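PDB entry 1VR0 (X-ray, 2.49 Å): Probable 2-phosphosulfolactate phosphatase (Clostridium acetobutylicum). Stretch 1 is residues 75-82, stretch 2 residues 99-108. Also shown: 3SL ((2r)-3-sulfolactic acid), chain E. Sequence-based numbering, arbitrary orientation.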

ATOM      1  N   LYS A  75      16.864  20.826 -32.806  1.00 39.36           N
ATOM      2  CA  LYS A  75      17.317  22.055 -32.079  1.00 39.54           C
ATOM      3  C   LYS A  75      16.529  22.413 -30.822  1.00 39.67           C
ATOM      4  O   LYS A  75      17.066  22.983 -29.873  1.00 39.38           O
ATOM      5  N   ASP A  76      15.236  22.090 -30.839  1.00 40.25           N
ATOM      6  CA  ASP A  76      14.301  22.501 -29.783  1.00 40.68           C
ATOM      7  C   ASP A  76      14.216  21.562 -28.590  1.00 40.51           C
ATOM      8  O   ASP A  76      13.376  21.786 -27.704  1.00 40.48           O
ATOM      9  N   ALA A  77      15.040  20.511 -28.596  1.00 40.25           N
ATOM     10  CA  ALA A  77      15.038  19.494 -27.553  1.00 39.76           C
ATOM     11  C   ALA A  77      15.959  19.900 -26.436  1.00 39.47           C
ATOM     12  O   ALA A  77      17.008  20.432 -26.702  1.00 40.00           O
ATOM     13  N   ILE A  78      15.561  19.652 -25.198  1.00 39.32           N
ATOM     14  CA  ILE A  78      16.437  19.793 -24.046  1.00 39.16           C
ATOM     15  C   ILE A  78      16.393  18.522 -23.178  1.00 39.44           C
ATOM     16  O   ILE A  78      15.400  17.786 -23.188  1.00 39.26           O
ATOM     17  N   LEU A  79      17.469  18.280 -22.431  1.00 39.46           N
ATOM     18  CA  LEU A  79      17.618  17.082 -21.590  1.00 39.32           C
ATOM     19  C   LEU A  79      17.535  17.418 -20.103  1.00 39.23           C
ATOM     20  O   LEU A  79      18.354  18.168 -19.583  1.00 39.23           O
ATOM     21  N   GLY A  80      16.573  16.829 -19.417  1.00 39.66           N
ATOM     22  CA  GLY A  80      16.460  16.974 -17.956  1.00 39.80           C
ATOM     23  C   GLY A  80      16.080  15.696 -17.220  1.00 39.62           C
ATOM     24  O   GLY A  80      15.869  14.661 -17.831  1.00 38.90           O
ATOM     25  N   GLY A  81      15.990  15.801 -15.896  1.00 40.27           N
ATOM     26  CA  GLY A  81      15.704  14.667 -14.996  1.00 40.38           C
ATOM     27  C   GLY A  81      16.804  14.439 -13.981  1.00 40.39           C
ATOM     28  O   GLY A  81      17.552  15.341 -13.640  1.00 39.86           O
ATOM     29  N   GLU A  82      16.908  13.209 -13.495  1.00 41.01           N
ATOM     30  CA  GLU A  82      17.934  12.877 -12.480  1.00 41.16           C
ATOM     31  C   GLU A  82      18.184  11.395 -12.299  1.00 41.14           C
ATOM     32  O   GLU A  82      17.342  10.551 -12.639  1.00 40.79           O
ATOM     33  N   GLU A  99      14.209  25.438 -12.286  1.00 42.93           N
ATOM     34  CA  GLU A  99      15.080  25.670 -13.412  1.00 42.99           C
ATOM     35  C   GLU A  99      14.345  25.619 -14.760  1.00 41.98           C
ATOM     36  O   GLU A  99      14.899  26.053 -15.773  1.00 42.47           O
ATOM     37  N   TYR A 100      13.072  25.205 -14.741  1.00 40.94           N
ATOM     38  CA  TYR A 100      12.238  25.154 -15.939  1.00 40.00           C
ATOM     39  C   TYR A 100      11.364  26.380 -16.053  1.00 39.50           C
ATOM     40  O   TYR A 100      10.129  26.287 -16.148  1.00 38.83           O
ATOM     41  N   THR A 101      12.028  27.529 -16.066  1.00 39.48           N
ATOM     42  CA  THR A 101      11.377  28.818 -16.278  1.00 39.38           C
ATOM     43  C   THR A 101      10.897  28.957 -17.709  1.00 39.93           C
ATOM     44  O   THR A 101      11.397  28.275 -18.606  1.00 40.00           O
ATOM     45  N   GLU A 102       9.958  29.876 -17.928  1.00 40.84           N
ATOM     46  CA  GLU A 102       9.399  30.137 -19.261  1.00 41.33           C
ATOM     47  C   GLU A 102      10.476  30.502 -20.295  1.00 41.36           C
ATOM     48  O   GLU A 102      10.429  30.086 -21.454  1.00 41.33           O
ATOM     49  N   ASP A 103      11.458  31.266 -19.851  1.00 41.78           N
ATOM     50  CA  ASP A 103      12.568  31.668 -20.691  1.00 42.13           C
ATOM     51  C   ASP A 103      13.351  30.468 -21.221  1.00 41.44           C
ATOM     52  O   ASP A 103      13.791  30.431 -22.357  1.00 41.41           O
ATOM     53  N   VAL A 104      13.494  29.478 -20.364  1.00 41.11           N
ATOM     54  CA  VAL A 104      14.276  28.285 -20.644  1.00 40.80           C
ATOM     55  C   VAL A 104      13.482  27.229 -21.452  1.00 40.46           C
ATOM     56  O   VAL A 104      14.036  26.552 -22.320  1.00 39.94           O
ATOM     57  N   VAL A 105      12.190  27.095 -21.160  1.00 40.06           N
ATOM     58  CA  VAL A 105      11.406  26.020 -21.733  1.00 40.02           C
ATOM     59  C   VAL A 105      10.407  26.383 -22.811  1.00 39.65           C
ATOM     60  O   VAL A 105       9.869  25.486 -23.440  1.00 39.16           O
ATOM     61  N   LYS A 106      10.118  27.661 -23.024  1.00 39.65           N
ATOM     62  CA  LYS A 106       8.987  27.974 -23.886  1.00 39.49           C
ATOM     63  C   LYS A 106       9.215  27.420 -25.298  1.00 39.26           C
ATOM     64  O   LYS A 106      10.202  27.715 -25.951  1.00 38.84           O
ATOM     65  N   GLY A 107       8.300  26.576 -25.747  1.00 39.36           N
ATOM     66  CA  GLY A 107       8.355  26.059 -27.116  1.00 39.32           C
ATOM     67  C   GLY A 107       9.284  24.881 -27.286  1.00 39.21           C
ATOM     68  O   GLY A 107       9.292  24.250 -28.341  1.00 39.20           O
ATOM     69  N   LYS A 108      10.023  24.542 -26.232  1.00 39.05           N
ATOM     70  CA  LYS A 108      10.995  23.474 -26.311  1.00 38.87           C
ATOM     71  C   LYS A 108      10.378  22.097 -26.029  1.00 38.34           C
ATOM     72  O   LYS A 108       9.232  21.985 -25.582  1.00 37.49           O
TER

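What holds the strand 77-81 against the second stretch, if no hydrogen bond crosses between them? Packing does the work, and Lys108 and Ile78 give the most surface to it. Lys108 leaves its backbone sideways with chi1 m, then runs extended through two t angles before chi4 turns to m. Its aliphatic part lies beside Ile78, with CD of Lys108 4.1 Å from CG2 of Ile78. The amine ends 3.9 Å from the carbonyl of Lys75 (NZ to O), too long for a hydrogen bond. Close to the backbone, Asp76 O comes within 3.2 Å of Lys108 CA.

Which strand side chain points in? Ile78 does, flanked in sequence by Ala77 and Leu79, which point away as strand alternation requires. With chi1 p and chi2 t, Ile78 sends CD1 to the helix 102-105, 4.3 Å from Val105 CG1 and 4.4 Å from Val104 O. Val105, chi1 m, supplies the apolar partner. The helix begins after Thr101, whose OG1 caps it by accepting a weak bond from Val104 N.

How does Tyr100 reach a strand whose backbone is so far away? The CA atoms of Gly80 and Tyr100 are 9.4 Å apart, but the ring (chi1 m, chi2 -88°) spans the gap and brings OH to 3.4 Å from Gly80 CA. An ideal CB on Gly80 would sit 2.1 Å from that OH, a clash, so the absent side chain makes room for the phenol. Tyr100 OH finds its hydrogen bonding elsewhere in the structure.

Where does the sulfolactate sit relative to this contact? It lies by Glu82, just beyond the strand, with 3SL O3S 3.0 Å from Glu82 CG. Glu82 itself, chi1 and chi2 both p, does not touch the second stretch.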

ATOM      1  CB  LYS A  75      17.220  23.278 -33.024  1.00 39.64           C
ATOM      2  CG  LYS A  75      18.547  23.760 -33.618  1.00 40.53           C
ATOM      3  CD  LYS A  75      18.386  24.574 -34.930  1.00 40.20           C
ATOM      4  CE  LYS A  75      19.624  24.412 -35.851  1.00 40.09           C
ATOM      5  NZ  LYS A  75      19.378  24.972 -37.211  1.00 40.63           N
ATOM      6  CB  ASP A  76      12.870  22.631 -30.362  1.00 41.26           C
ATOM      7  CG  ASP A  76      12.726  23.802 -31.288  1.00 41.83           C
ATOM      8  OD1 ASP A  76      13.146  24.926 -30.885  1.00 42.29           O
ATOM      9  OD2 ASP A  76      12.222  23.578 -32.416  1.00 42.70           O
ATOM     10  CB  ALA A  77      15.496  18.166 -28.119  1.00 39.65           C
ATOM     11  CB  ILE A  78      16.064  21.029 -23.196  1.00 39.14           C
ATOM     12  CG1 ILE A  78      14.594  20.999 -22.764  1.00 39.43           C
ATOM     13  CG2 ILE A  78      16.327  22.320 -23.975  1.00 38.78           C
ATOM     14  CD1 ILE A  78      14.201  22.174 -21.871  1.00 39.38           C
ATOM     15  CB  LEU A  79      18.980  16.424 -21.861  1.00 39.23           C
ATOM     16  CG  LEU A  79      19.134  15.634 -23.157  1.00 38.57           C
ATOM     17  CD1 LEU A  79      20.575  15.332 -23.415  1.00 37.56           C
ATOM     18  CD2 LEU A  79      18.339  14.340 -23.100  1.00 38.33           C
ATOM     19  CB  GLU A  82      17.543  13.447 -11.113  1.00 40.83           C
ATOM     20  CG  GLU A  82      16.125  13.102 -10.669  1.00 40.92           C
ATOM     21  CD  GLU A  82      15.908  11.631 -10.200  1.00 40.77           C
ATOM     22  OE1 GLU A  82      16.853  10.938  -9.779  1.00 43.10           O
ATOM     23  OE2 GLU A  82      14.760  11.156 -10.225  1.00 39.94           O
ATOM     24  CB  GLU A  99      16.348  24.802 -13.327  1.00 43.19           C
ATOM     25  CG  GLU A  99      16.237  23.313 -13.542  1.00 44.57           C
ATOM     26  CD  GLU A  99      17.425  22.544 -12.902  1.00 44.77           C
ATOM     27  OE1 GLU A  99      18.602  22.901 -13.108  1.00 45.56           O
ATOM     28  OE2 GLU A  99      17.171  21.559 -12.175  1.00 51.55           O
ATOM     29  CB  TYR A 100      11.401  23.868 -15.965  1.00 39.92           C
ATOM     30  CG  TYR A 100      12.268  22.646 -15.968  1.00 39.97           C
ATOM     31  CD1 TYR A 100      12.716  22.109 -17.167  1.00 39.64           C
ATOM     32  CD2 TYR A 100      12.687  22.043 -14.765  1.00 38.63           C
ATOM     33  CE1 TYR A 100      13.540  20.980 -17.191  1.00 40.36           C
ATOM     34  CE2 TYR A 100      13.516  20.928 -14.780  1.00 38.86           C
ATOM     35  CZ  TYR A 100      13.938  20.400 -16.007  1.00 40.05           C
ATOM     36  OH  TYR A 100      14.783  19.317 -16.088  1.00 39.72           O
ATOM     37  CB  THR A 101      12.349  30.012 -16.007  1.00 39.12           C
ATOM     38  OG1 THR A 101      13.393  30.054 -16.999  1.00 39.14           O
ATOM     39  CG2 THR A 101      12.944  29.927 -14.654  1.00 37.76           C
ATOM     40  CB  GLU A 102       8.323  31.237 -19.184  1.00 41.08           C
ATOM     41  CG  GLU A 102       7.484  31.357 -20.475  1.00 42.32           C
ATOM     42  CD  GLU A 102       6.760  32.671 -20.581  1.00 43.28           C
ATOM     43  OE1 GLU A 102       6.334  33.131 -19.510  1.00 46.93           O
ATOM     44  OE2 GLU A 102       6.612  33.229 -21.707  1.00 44.29           O
ATOM     45  CB  ASP A 103      13.489  32.533 -19.830  1.00 42.54           C
ATOM     46  CG  ASP A 103      14.159  33.604 -20.603  1.00 45.18           C
ATOM     47  OD1 ASP A 103      14.078  33.580 -21.869  1.00 47.41           O
ATOM     48  OD2 ASP A 103      14.780  34.477 -19.926  1.00 49.69           O
ATOM     49  CB  VAL A 104      14.766  27.706 -19.285  1.00 40.89           C
ATOM     50  CG1 VAL A 104      15.184  26.245 -19.386  1.00 41.27           C
ATOM     51  CG2 VAL A 104      15.882  28.578 -18.726  1.00 41.13           C
ATOM     52  CB  VAL A 105      10.601  25.235 -20.658  1.00 40.19           C
ATOM     53  CG1 VAL A 105      11.520  24.660 -19.662  1.00 40.18           C
ATOM     54  CG2 VAL A 105       9.531  26.096 -19.991  1.00 40.57           C
ATOM     55  CB  LYS A 106       8.659  29.463 -23.917  1.00 39.85           C
ATOM     56  CG  LYS A 106       7.208  29.769 -24.355  1.00 39.64           C
ATOM     57  CD  LYS A 106       7.127  31.123 -25.013  1.00 39.64           C
ATOM     58  CE  LYS A 106       5.692  31.638 -25.152  1.00 40.06           C
ATOM     59  NZ  LYS A 106       5.660  33.031 -25.752  1.00 39.24           N
ATOM     60  CB  LYS A 108      12.198  23.817 -25.433  1.00 39.02           C
ATOM     61  CG  LYS A 108      13.014  24.913 -26.150  1.00 40.13           C
ATOM     62  CD  LYS A 108      14.141  25.456 -25.351  1.00 40.80           C
ATOM     63  CE  LYS A 108      15.061  26.333 -26.214  1.00 39.57           C
ATOM     64  NZ  LYS A 108      15.937  25.500 -27.077  1.00 40.56           N
TER
HETATM   65  O11 3SL E 300      15.996   9.753  -5.296  1.00 73.89           O
HETATM   66  C1  3SL E 300      15.850  10.986  -5.414  1.00 73.32           C
HETATM   67  O12 3SL E 300      16.280  11.847  -4.606  1.00 73.24           O
HETATM   68  C2  3SL E 300      15.107  11.440  -6.613  1.00 73.16           C
HETATM   69  O2  3SL E 300      14.023  10.534  -6.800  1.00 70.38           O
HETATM   70  C3  3SL E 300      14.668  12.870  -6.368  1.00 75.28           C
HETATM   71  S   3SL E 300      13.613  13.402  -7.536  1.00 78.91           S
HETATM   72  O3S 3SL E 300      14.335  14.232  -8.517  1.00 79.24           O
HETATM   73  O1S 3SL E 300      12.712  12.335  -8.092  1.00 77.80           O
HETATM   74  O2S 3SL E 300      12.743  14.402  -6.907  1.00 82.36           O